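Local coordinates for SIRV1 hypothetical protein ORF119 (Sulfolobus islandicus rudivirus 1 variant xx, PDB 2X3G) that is of uncertain role in the cell but probably acts as a dimeric Rep-type protein that initiates replication of the linear viral genome, at residues H10-T16 against E93-I99; F34-R38 against V50-K54; Y40-H44 against K73-Y77. All blocks are in the same frame, centred on the assembly; numbering follows the deposited sequence. Where two conformers were deposited one is given.

Interaction 1: residues H10-T16 against E93-I99; sequences HFSYIYT and ELVPKSI
Lys97 pushes its ammonium group into the bend formed by 10-16, where two backbone oxygens and a hydroxyl meet it. NZ donates to His10 O, in the carbonyl plane, and to Tyr13 O, both at 2.8 Å, with a weak bond to Thr16 OG1 at 3.1 Å. The chain is bent at chi2 (-50°), which carries NZ in among these oxygens. One water accepts from NZ and Thr16 N and donates to Val95 O, bridging the segments.

The His10 ring is held at both nitrogens. NE2 donates to Pro96 O over 2.9 Å from 41° above the carbonyl plane, while Ser98 N bonds the same oxygen from the opposite face, closing an inverse gamma turn centred on Lys97; ND1 shares a 2.7 Å hydrogen bond with Thr16 OG1. Between backbones, the straight bond (174°) from Val95 N to Thr16 O continues the antiparallel pairing of strands 15-22 and 89-94 just past the latter's end.

Lys97 CD sits over one face of the His10 imidazole as a CH-pi contact. Phe11 CE2 touches Ile99 CG1 at 3.8 Å, while the ring edge faces Lys97 O.

Ile102 of helix 99-109 packs on His10, Thr16 and Val95, and strand 64-71 adjoins through Thr71, paired with Tyr15.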
loop_
_atom_site.group_PDB
_atom_site.type_symbol
_atom_site.label_atom_id
_atom_site.label_comp_id
_atom_site.label_asym_id
_atom_site.label_seq_id
_atom_site.Cartn_x
_atom_site.Cartn_y
_atom_site.Cartn_z
ATOM N N HIS A 10 12.444 -18.519 0.866
ATOM C CA HIS A 10 11.625 -19.557 0.245
ATOM C C HIS A 10 12.465 -20.786 -0.110
ATOM O O HIS A 10 12.027 -21.923 0.057
ATOM C CB HIS A 10 10.990 -19.027 -1.030
ATOM C CG HIS A 10 9.995 -19.959 -1.638
ATOM N ND1 HIS A 10 9.046 -20.626 -0.903
ATOM C CD2 HIS A 10 9.802 -20.327 -2.927
ATOM C CE1 HIS A 10 8.302 -21.362 -1.712
ATOM N NE2 HIS A 10 8.726 -21.180 -2.947
ATOM N N PHE A 11 13.673 -20.542 -0.588
ATOM C CA PHE A 11 14.507 -21.613 -1.108
ATOM C C PHE A 11 15.595 -22.048 -0.137
ATOM O O PHE A 11 16.521 -22.764 -0.538
ATOM C CB PHE A 11 15.084 -21.197 -2.462
ATOM C CG PHE A 11 14.085 -21.177 -3.572
ATOM C CD1 PHE A 11 13.516 -22.358 -4.009
ATOM C CD2 PHE A 11 13.727 -19.983 -4.208
ATOM C CE1 PHE A 11 12.608 -22.360 -5.057
ATOM C CE2 PHE A 11 12.835 -19.982 -5.259
ATOM C CZ PHE A 11 12.267 -21.161 -5.679
ATOM N N SER A 12 15.492 -21.632 1.132
ATOM C CA SER A 12 16.382 -22.112 2.195
ATOM C C SER A 12 15.646 -22.713 3.387
ATOM O O SER A 12 16.269 -23.316 4.254
ATOM C CB SER A 12 17.315 -20.985 2.672
ATOM O OG SER A 12 16.606 -19.784 2.943
ATOM N N TYR A 13 14.325 -22.541 3.439
ATOM C CA TYR A 13 13.488 -23.143 4.472
ATOM C C TYR A 13 12.627 -24.242 3.890
ATOM O O TYR A 13 12.138 -24.118 2.780
ATOM C CB TYR A 13 12.613 -22.064 5.151
ATOM C CG TYR A 13 13.430 -21.209 6.073
ATOM C CD1 TYR A 13 13.475 -21.468 7.443
ATOM C CD2 TYR A 13 14.229 -20.191 5.596
ATOM C CE1 TYR A 13 14.238 -20.710 8.270
ATOM C CE2 TYR A 13 14.992 -19.425 6.422
ATOM C CZ TYR A 13 15.013 -19.696 7.771
ATOM O OH TYR A 13 15.805 -18.960 8.623
ATOM N N ILE A 14 12.404 -25.305 4.664
ATOM C CA ILE A 14 11.677 -26.451 4.128
ATOM C C ILE A 14 10.250 -26.046 3.787
ATOM O O ILE A 14 9.760 -26.338 2.696
ATOM C CB ILE A 14 11.706 -27.644 5.119
ATOM C CG1 ILE A 14 13.134 -28.184 5.256
ATOM C CG2 ILE A 14 10.800 -28.760 4.651
ATOM C CD1 ILE A 14 13.299 -29.082 6.450
ATOM N N TYR A 15 9.631 -25.289 4.687
ATOM C CA TYR A 15 8.219 -24.940 4.567
ATOM C C TYR A 15 8.016 -23.442 4.418
ATOM O O TYR A 15 8.544 -22.663 5.200
ATOM C CB TYR A 15 7.444 -25.428 5.785
ATOM C CG TYR A 15 7.661 -26.894 6.068
ATOM C CD1 TYR A 15 7.083 -27.848 5.250
ATOM C CD2 TYR A 15 8.479 -27.327 7.130
ATOM C CE1 TYR A 15 7.307 -29.210 5.471
ATOM C CE2 TYR A 15 8.703 -28.663 7.355
ATOM C CZ TYR A 15 8.102 -29.603 6.540
ATOM O OH TYR A 15 8.305 -30.947 6.742
ATOM N N THR A 16 7.262 -23.068 3.386
ATOM C CA THR A 16 6.798 -21.698 3.179
ATOM C C THR A 16 5.273 -21.748 3.191
ATOM O O THR A 16 4.660 -22.288 2.265
ATOM C CB THR A 16 7.208 -21.129 1.817
ATOM O OG1 THR A 16 8.642 -21.104 1.679
ATOM C CG2 THR A 16 6.665 -19.714 1.690
ATOM N N GLU A 93 -1.799 -22.356 2.815
ATOM C CA GLU A 93 -1.293 -23.059 1.647
ATOM C C GLU A 93 0.199 -23.238 1.855
ATOM O O GLU A 93 0.868 -22.361 2.401
ATOM C CB GLU A 93 -1.514 -22.236 0.356
ATOM C CG GLU A 93 -2.940 -22.140 -0.160
ATOM C CD GLU A 93 -3.460 -23.441 -0.761
ATOM O OE1 GLU A 93 -2.649 -24.347 -1.081
ATOM O OE2 GLU A 93 -4.696 -23.564 -0.911
ATOM N N LEU A 94 0.723 -24.372 1.415
ATOM C CA LEU A 94 2.156 -24.540 1.311
ATOM C C LEU A 94 2.523 -24.065 -0.053
ATOM O O LEU A 94 1.969 -24.541 -1.041
ATOM C CB LEU A 94 2.565 -26.012 1.456
ATOM C CG LEU A 94 3.182 -26.463 2.765
ATOM C CD1 LEU A 94 3.676 -27.909 2.567
ATOM C CD2 LEU A 94 4.332 -25.563 3.229
ATOM N N VAL A 95 3.444 -23.116 -0.136
ATOM C CA VAL A 95 3.848 -22.593 -1.429
ATOM C C VAL A 95 4.905 -23.509 -2.028
ATOM O O VAL A 95 5.970 -23.661 -1.442
ATOM C CB VAL A 95 4.447 -21.177 -1.308
ATOM C CG1 VAL A 95 4.827 -20.674 -2.706
ATOM C CG2 VAL A 95 3.428 -20.244 -0.628
ATOM N N PRO A 96 4.636 -24.085 -3.213
ATOM C CA PRO A 96 5.670 -24.974 -3.778
ATOM C C PRO A 96 6.989 -24.248 -4.074
ATOM O O PRO A 96 7.012 -23.029 -4.331
ATOM C CB PRO A 96 5.028 -25.490 -5.071
ATOM C CG PRO A 96 3.537 -25.248 -4.885
ATOM C CD PRO A 96 3.460 -23.982 -4.098
ATOM N N LYS A 97 8.071 -25.016 -4.082
ATOM C CA LYS A 97 9.405 -24.471 -4.339
ATOM C C LYS A 97 9.647 -24.160 -5.805
ATOM O O LYS A 97 10.499 -24.788 -6.470
ATOM C CB LYS A 97 10.470 -25.440 -3.839
ATOM C CG LYS A 97 10.361 -25.764 -2.326
ATOM C CD LYS A 97 10.249 -24.489 -1.467
ATOM C CE LYS A 97 10.365 -24.863 0.036
ATOM N NZ LYS A 97 10.108 -23.716 0.949
ATOM N N SER A 98 8.902 -23.185 -6.326
ATOM C CA SER A 98 9.085 -22.715 -7.681
ATOM C C SER A 98 9.147 -21.201 -7.613
ATOM O O SER A 98 8.501 -20.602 -6.748
ATOM C CB SER A 98 7.972 -23.214 -8.616
ATOM O OG SER A 98 7.012 -22.224 -8.934
ATOM N N ILE A 99 9.975 -20.611 -8.476
ATOM C CA ILE A 99 10.174 -19.158 -8.502
ATOM C C ILE A 99 8.879 -18.483 -8.890
ATOM O O ILE A 99 8.479 -17.495 -8.279
ATOM C CB ILE A 99 11.297 -18.723 -9.460
ATOM C CG1 ILE A 99 12.652 -19.225 -8.953
ATOM C CG2 ILE A 99 11.328 -17.191 -9.610
ATOM C CD1 ILE A 99 13.787 -19.123 -9.935
HETATM O O HOH W 1 7.314 -24.547 0.738
#

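Interaction 2: residues F34-R38 against V50-K54; sequences FRKFR and VFSIK
Phe34 lays one face of its ring over Ser52 CB, a CH-pi contact with the carbon 4.3 Å from the ring centroid and 28° off the ring normal. The same ring turns its edge to the strand backbone, with CZ 4.0 Å from Ile53 O, and Lys54 CB approaches obliquely near CE2.

One turn along the helix, Arg38 supplies the polar half of the contact. Its chain runs extended from CG to NE, laying its aliphatic part beside Val50 and bringing the guanidinium to the strand end-on. NH1 and NH2 both donate to Ser52 OG, at 3.3 and 3.1 Å, with the oxygen in the guanidinium plane. NH2 also reaches Val50 O at 2.9 Å, standing 62° above the carbonyl plane, so this bond misses the lone pairs. Three bonds to two oxygens fix the rotation of the flat group, while Val50 CG1 lies 3.8 Å above one of its faces. Ser52 thus meets both helix residues, Phe34 through CB and Arg38 through OG.

Segments 34-38 and 50-54 run nearly antiparallel (161°), their axes 10.4 Å apart. Helix 30-44 packs along strand 49-55, outermost within the chain. Strand 64-71 flanks this strand within the chain, and a strand of the second subunit extends the sheet on its other side; there Ser119 OG of the second subunit is hydrogen-bonded to Arg38 NE.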
loop_
_atom_site.group_PDB
_atom_site.type_symbol
_atom_site.label_atom_id
_atom_site.label_comp_id
_atom_site.label_asym_id
_atom_site.label_seq_id
_atom_site.Cartn_x
_atom_site.Cartn_y
_atom_site.Cartn_z
ATOM N N PHE A 34 -0.206 -9.422 15.218
ATOM C CA PHE A 34 0.970 -9.806 14.442
ATOM C C PHE A 34 2.164 -10.106 15.355
ATOM O O PHE A 34 2.879 -11.079 15.139
ATOM C CB PHE A 34 1.351 -8.703 13.441
ATOM C CG PHE A 34 0.516 -8.671 12.173
ATOM C CD1 PHE A 34 -0.586 -9.505 11.982
ATOM C CD2 PHE A 34 0.818 -7.753 11.177
ATOM C CE1 PHE A 34 -1.331 -9.442 10.807
ATOM C CE2 PHE A 34 0.060 -7.689 9.994
ATOM C CZ PHE A 34 -1.007 -8.529 9.815
ATOM N N ARG A 35 2.392 -9.259 16.351
ATOM C CA ARG A 35 3.479 -9.486 17.303
ATOM C C ARG A 35 3.351 -10.828 18.018
ATOM O O ARG A 35 4.293 -11.618 18.049
ATOM C CB ARG A 35 3.544 -8.362 18.330
ATOM C CG ARG A 35 4.505 -8.657 19.468
ATOM C CD ARG A 35 4.684 -7.472 20.373
ATOM N NE ARG A 35 3.468 -7.096 21.104
ATOM C CZ ARG A 35 2.953 -7.772 22.133
ATOM N NH1 ARG A 35 3.508 -8.899 22.573
ATOM N NH2 ARG A 35 1.864 -7.318 22.727
ATOM N N LYS A 36 2.184 -11.084 18.592
ATOM C CA LYS A 36 1.966 -12.335 19.309
ATOM C C LYS A 36 2.014 -13.545 18.385
ATOM O O LYS A 36 2.486 -14.616 18.779
ATOM C CB LYS A 36 0.639 -12.312 20.066
ATOM C CG LYS A 36 0.697 -11.539 21.373
ATOM C CD LYS A 36 -0.485 -11.860 22.256
ATOM C CE LYS A 36 -0.136 -11.660 23.724
ATOM N NZ LYS A 36 -1.333 -11.415 24.563
ATOM N N PHE A 37 1.520 -13.382 17.159
ATOM C CA PHE A 37 1.670 -14.420 16.150
ATOM C C PHE A 37 3.153 -14.654 15.858
ATOM O O PHE A 37 3.601 -15.786 15.770
ATOM C CB PHE A 37 0.917 -14.061 14.859
ATOM C CG PHE A 37 0.977 -15.129 13.817
ATOM C CD1 PHE A 37 0.092 -16.199 13.844
ATOM C CD2 PHE A 37 1.918 -15.079 12.805
ATOM C CE1 PHE A 37 0.169 -17.197 12.886
ATOM C CE2 PHE A 37 1.994 -16.079 11.875
ATOM C CZ PHE A 37 1.129 -17.125 11.908
ATOM N N ARG A 38 3.915 -13.585 15.688
ATOM C CA ARG A 38 5.335 -13.733 15.376
ATOM C C ARG A 38 6.065 -14.442 16.502
ATOM O O ARG A 38 6.974 -15.255 16.247
ATOM C CB ARG A 38 5.995 -12.373 15.120
ATOM C CG ARG A 38 5.933 -11.942 13.665
ATOM C CD ARG A 38 6.785 -10.692 13.410
ATOM N NE ARG A 38 6.912 -10.498 11.958
ATOM C CZ ARG A 38 6.034 -9.843 11.212
ATOM N NH1 ARG A 38 4.954 -9.292 11.760
ATOM N NH2 ARG A 38 6.225 -9.766 9.900
ATOM N N VAL A 50 8.968 -14.298 9.190
ATOM C CA VAL A 50 7.552 -14.032 8.958
ATOM C C VAL A 50 7.445 -12.714 8.226
ATOM O O VAL A 50 8.026 -11.712 8.652
ATOM C CB VAL A 50 6.747 -13.966 10.246
ATOM C CG1 VAL A 50 5.271 -13.647 9.950
ATOM C CG2 VAL A 50 6.846 -15.288 11.023
ATOM N N PHE A 51 6.763 -12.756 7.084
ATOM C CA PHE A 51 6.502 -11.587 6.263
ATOM C C PHE A 51 5.001 -11.354 6.332
ATOM O O PHE A 51 4.241 -12.292 6.160
ATOM C CB PHE A 51 6.948 -11.862 4.834
ATOM C CG PHE A 51 6.794 -10.701 3.912
ATOM C CD1 PHE A 51 7.374 -9.473 4.211
ATOM C CD2 PHE A 51 6.128 -10.841 2.709
ATOM C CE1 PHE A 51 7.235 -8.402 3.358
ATOM C CE2 PHE A 51 6.004 -9.778 1.839
ATOM C CZ PHE A 51 6.551 -8.551 2.164
ATOM N N SER A 52 4.592 -10.123 6.627
ATOM C CA SER A 52 3.189 -9.839 6.883
ATOM C C SER A 52 2.754 -8.578 6.183
ATOM O O SER A 52 3.540 -7.637 6.038
ATOM C CB SER A 52 2.936 -9.708 8.391
ATOM O OG SER A 52 3.506 -8.514 8.933
ATOM N N ILE A 53 1.488 -8.586 5.752
ATOM C CA ILE A 53 0.843 -7.455 5.100
ATOM C C ILE A 53 -0.540 -7.285 5.714
ATOM O O ILE A 53 -1.277 -8.260 5.842
ATOM C CB ILE A 53 0.648 -7.719 3.583
ATOM C CG1 ILE A 53 1.973 -8.090 2.914
ATOM C CG2 ILE A 53 0.024 -6.502 2.902
ATOM C CD1 ILE A 53 2.946 -6.964 2.879
ATOM N N LYS A 54 -0.876 -6.067 6.125
ATOM C CA LYS A 54 -2.262 -5.712 6.450
ATOM C C LYS A 54 -2.785 -4.870 5.293
ATOM O O LYS A 54 -2.191 -3.836 4.959
ATOM C CB LYS A 54 -2.349 -4.926 7.769
ATOM C CG LYS A 54 -3.723 -4.310 8.078
ATOM C CD LYS A 54 -3.634 -3.278 9.204
ATOM C CE LYS A 54 -4.973 -2.635 9.525
ATOM N NZ LYS A 54 -5.069 -1.206 9.092
#

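Interaction 3: residues Y40-H44 against K73-Y77; sequences YIYNH and KKLDY
The loop that leads from strand 64-71 into helix 77-82 is pinned against the last turn of helix 30-44, chiefly by His44 meeting Lys73 and Leu75. With CG anti to the backbone N (chi1 160°), the His44 ring swings out to the loop. NE2 donates to Lys73 O at 2.7 Å; the oxygen lies in the ring plane, but the nitrogen stands 45° above the carbonyl plane. Next along the ring, CE1 faces Lys74 O at 3.1 Å, so two successive carbonyls line this edge. Lys73 CG comes within 3.5 Å of the same CE1, while the end of its chain leads away.

Leu75 CD2 lies over one face of the imidazole as a CH-pi contact, 3.7 Å from the centroid. That methyl serves three helix residues: Ile41 CD1 touches it at 3.5 Å, and Tyr40 OH comes within 3.7 Å of it. A water links the two segments, accepting from Asp76 N and hydrogen-bonded to Tyr40 OH at 3.2 Å. Asp76 is the N-cap of the helix that follows: its side chain caps a backbone N there, and OD1 is also hydrogen-bonded to Ser78 OG. Val80 of that helix packs on Leu75.

With NE2 donating, the imidazole carries a proton on that nitrogen. The two carbonyl oxygens at its edge would probably favour a positive ring, whereas Lys73 NZ, 5.4 Å from His44 ND1, would work against it.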
loop_
_atom_site.group_PDB
_atom_site.type_symbol
_atom_site.label_atom_id
_atom_site.label_comp_id
_atom_site.label_asym_id
_atom_site.label_seq_id
_atom_site.Cartn_x
_atom_site.Cartn_y
_atom_site.Cartn_z
ATOM N N TYR A 40 4.704 -16.606 18.755
ATOM C CA TYR A 40 4.330 -18.008 18.605
ATOM C C TYR A 40 5.198 -18.727 17.550
ATOM O O TYR A 40 5.726 -19.798 17.795
ATOM C CB TYR A 40 2.823 -18.117 18.307
ATOM C CG TYR A 40 2.431 -19.251 17.414
ATOM C CD1 TYR A 40 1.972 -19.004 16.121
ATOM C CD2 TYR A 40 2.517 -20.569 17.846
ATOM C CE1 TYR A 40 1.609 -20.035 15.278
ATOM C CE2 TYR A 40 2.174 -21.619 16.992
ATOM C CZ TYR A 40 1.729 -21.334 15.700
ATOM O OH TYR A 40 1.356 -22.340 14.825
ATOM N N ILE A 41 5.361 -18.137 16.379
ATOM C CA ILE A 41 6.181 -18.753 15.329
ATOM C C ILE A 41 7.665 -18.822 15.742
ATOM O O ILE A 41 8.353 -19.838 15.523
ATOM C CB ILE A 41 6.022 -17.998 13.986
ATOM C CG1 ILE A 41 4.577 -18.141 13.450
ATOM C CG2 ILE A 41 7.054 -18.473 12.957
ATOM C CD1 ILE A 41 4.182 -19.531 13.013
ATOM N N TYR A 42 8.145 -17.755 16.365
ATOM C CA TYR A 42 9.487 -17.767 16.957
ATOM C C TYR A 42 9.696 -18.902 17.961
ATOM O O TYR A 42 10.725 -19.566 17.920
ATOM C CB TYR A 42 9.804 -16.441 17.633
ATOM C CG TYR A 42 11.215 -16.398 18.145
ATOM C CD1 TYR A 42 12.274 -16.094 17.304
ATOM C CD2 TYR A 42 11.490 -16.674 19.470
ATOM C CE1 TYR A 42 13.582 -16.054 17.791
ATOM C CE2 TYR A 42 12.778 -16.643 19.958
ATOM C CZ TYR A 42 13.817 -16.343 19.113
ATOM O OH TYR A 42 15.091 -16.318 19.627
ATOM N N ASN A 43 8.728 -19.134 18.842
ATOM C CA ASN A 43 8.812 -20.244 19.789
ATOM C C ASN A 43 8.713 -21.613 19.086
ATOM O O ASN A 43 9.325 -22.584 19.524
ATOM C CB ASN A 43 7.766 -20.092 20.904
ATOM C CG ASN A 43 8.103 -18.964 21.877
ATOM O OD1 ASN A 43 9.207 -18.415 21.856
ATOM N ND2 ASN A 43 7.164 -18.644 22.773
ATOM N N HIS A 44 7.974 -21.658 17.983
ATOM C CA HIS A 44 7.825 -22.859 17.144
ATOM C C HIS A 44 9.174 -23.222 16.483
ATOM O O HIS A 44 9.570 -24.399 16.438
ATOM C CB HIS A 44 6.711 -22.595 16.113
ATOM C CG HIS A 44 6.746 -23.486 14.908
ATOM N ND1 HIS A 44 6.205 -24.757 14.903
ATOM C CD2 HIS A 44 7.227 -23.277 13.658
ATOM C CE1 HIS A 44 6.376 -25.297 13.708
ATOM N NE2 HIS A 44 6.988 -24.417 12.933
ATOM N N LYS A 73 10.044 -26.460 10.412
ATOM C CA LYS A 73 9.222 -27.364 11.201
ATOM C C LYS A 73 7.775 -27.172 10.820
ATOM O O LYS A 73 7.301 -26.050 10.823
ATOM C CB LYS A 73 9.399 -27.053 12.682
ATOM C CG LYS A 73 8.591 -27.961 13.589
ATOM C CD LYS A 73 8.985 -27.821 15.055
ATOM C CE LYS A 73 8.027 -28.575 15.982
ATOM N NZ LYS A 73 7.616 -29.908 15.448
ATOM N N LYS A 74 7.071 -28.258 10.528
ATOM C CA LYS A 74 5.674 -28.161 10.100
ATOM C C LYS A 74 4.856 -27.440 11.137
ATOM O O LYS A 74 4.998 -27.711 12.334
ATOM C CB LYS A 74 5.058 -29.540 9.891
ATOM C CG LYS A 74 5.190 -30.083 8.497
ATOM C CD LYS A 74 4.680 -31.511 8.446
ATOM C CE LYS A 74 4.887 -32.098 7.065
ATOM N NZ LYS A 74 4.508 -33.534 7.015
ATOM N N LEU A 75 3.982 -26.559 10.668
ATOM C CA LEU A 75 3.091 -25.792 11.519
ATOM C C LEU A 75 1.934 -26.663 11.952
ATOM O O LEU A 75 1.424 -27.464 11.155
ATOM C CB LEU A 75 2.521 -24.570 10.774
ATOM C CG LEU A 75 3.286 -23.250 10.722
ATOM C CD1 LEU A 75 2.332 -22.191 10.195
ATOM C CD2 LEU A 75 3.823 -22.903 12.108
ATOM N N ASP A 76 1.554 -26.530 13.227
ATOM C CA ASP A 76 0.261 -27.012 13.727
ATOM C C ASP A 76 -0.795 -25.963 13.390
ATOM O O ASP A 76 -0.893 -24.931 14.042
ATOM C CB ASP A 76 0.323 -27.277 15.232
ATOM C CG ASP A 76 -1.014 -27.678 15.822
ATOM O OD1 ASP A 76 -2.050 -27.617 15.137
ATOM O OD2 ASP A 76 -1.045 -28.064 17.006
ATOM N N TYR A 77 -1.562 -26.232 12.333
ATOM C CA TYR A 77 -2.540 -25.290 11.817
ATOM C C TYR A 77 -3.574 -24.799 12.845
ATOM O O TYR A 77 -4.017 -23.661 12.761
ATOM C CB TYR A 77 -3.268 -25.908 10.624
ATOM C CG TYR A 77 -2.412 -26.164 9.388
ATOM C CD1 TYR A 77 -1.155 -25.586 9.232
ATOM C CD2 TYR A 77 -2.881 -26.968 8.371
ATOM C CE1 TYR A 77 -0.401 -25.822 8.105
ATOM C CE2 TYR A 77 -2.154 -27.192 7.238
ATOM C CZ TYR A 77 -0.907 -26.640 7.106
ATOM O OH TYR A 77 -0.199 -26.870 5.944
HETATM O O HOH W 2 3.162 -25.004 15.082
#

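From the N terminus, the chain leaves helix 2-10 through 10-16, which interaction 1 joins to 93-99 far along the sequence, closing a long loop that encloses the other two contacts. Helix 30-44 comes next and serves both: its middle packs on strand 49-55, outermost within the chain, in interaction 2, a short closure, and its end meets the loop after strand 64-71 in interaction 3. Their segments alternate, so interactions 2 and 3 cross, and they touch where Val50 CG2 packs on Ile41 CG2. Interaction 3 also meets interaction 1, through Tyr15 against Lys73 and Lys74. Together they join strands 15-22, 89-94 and 49-55 of one antiparallel sheet, helix 30-44 and the loop 73-77.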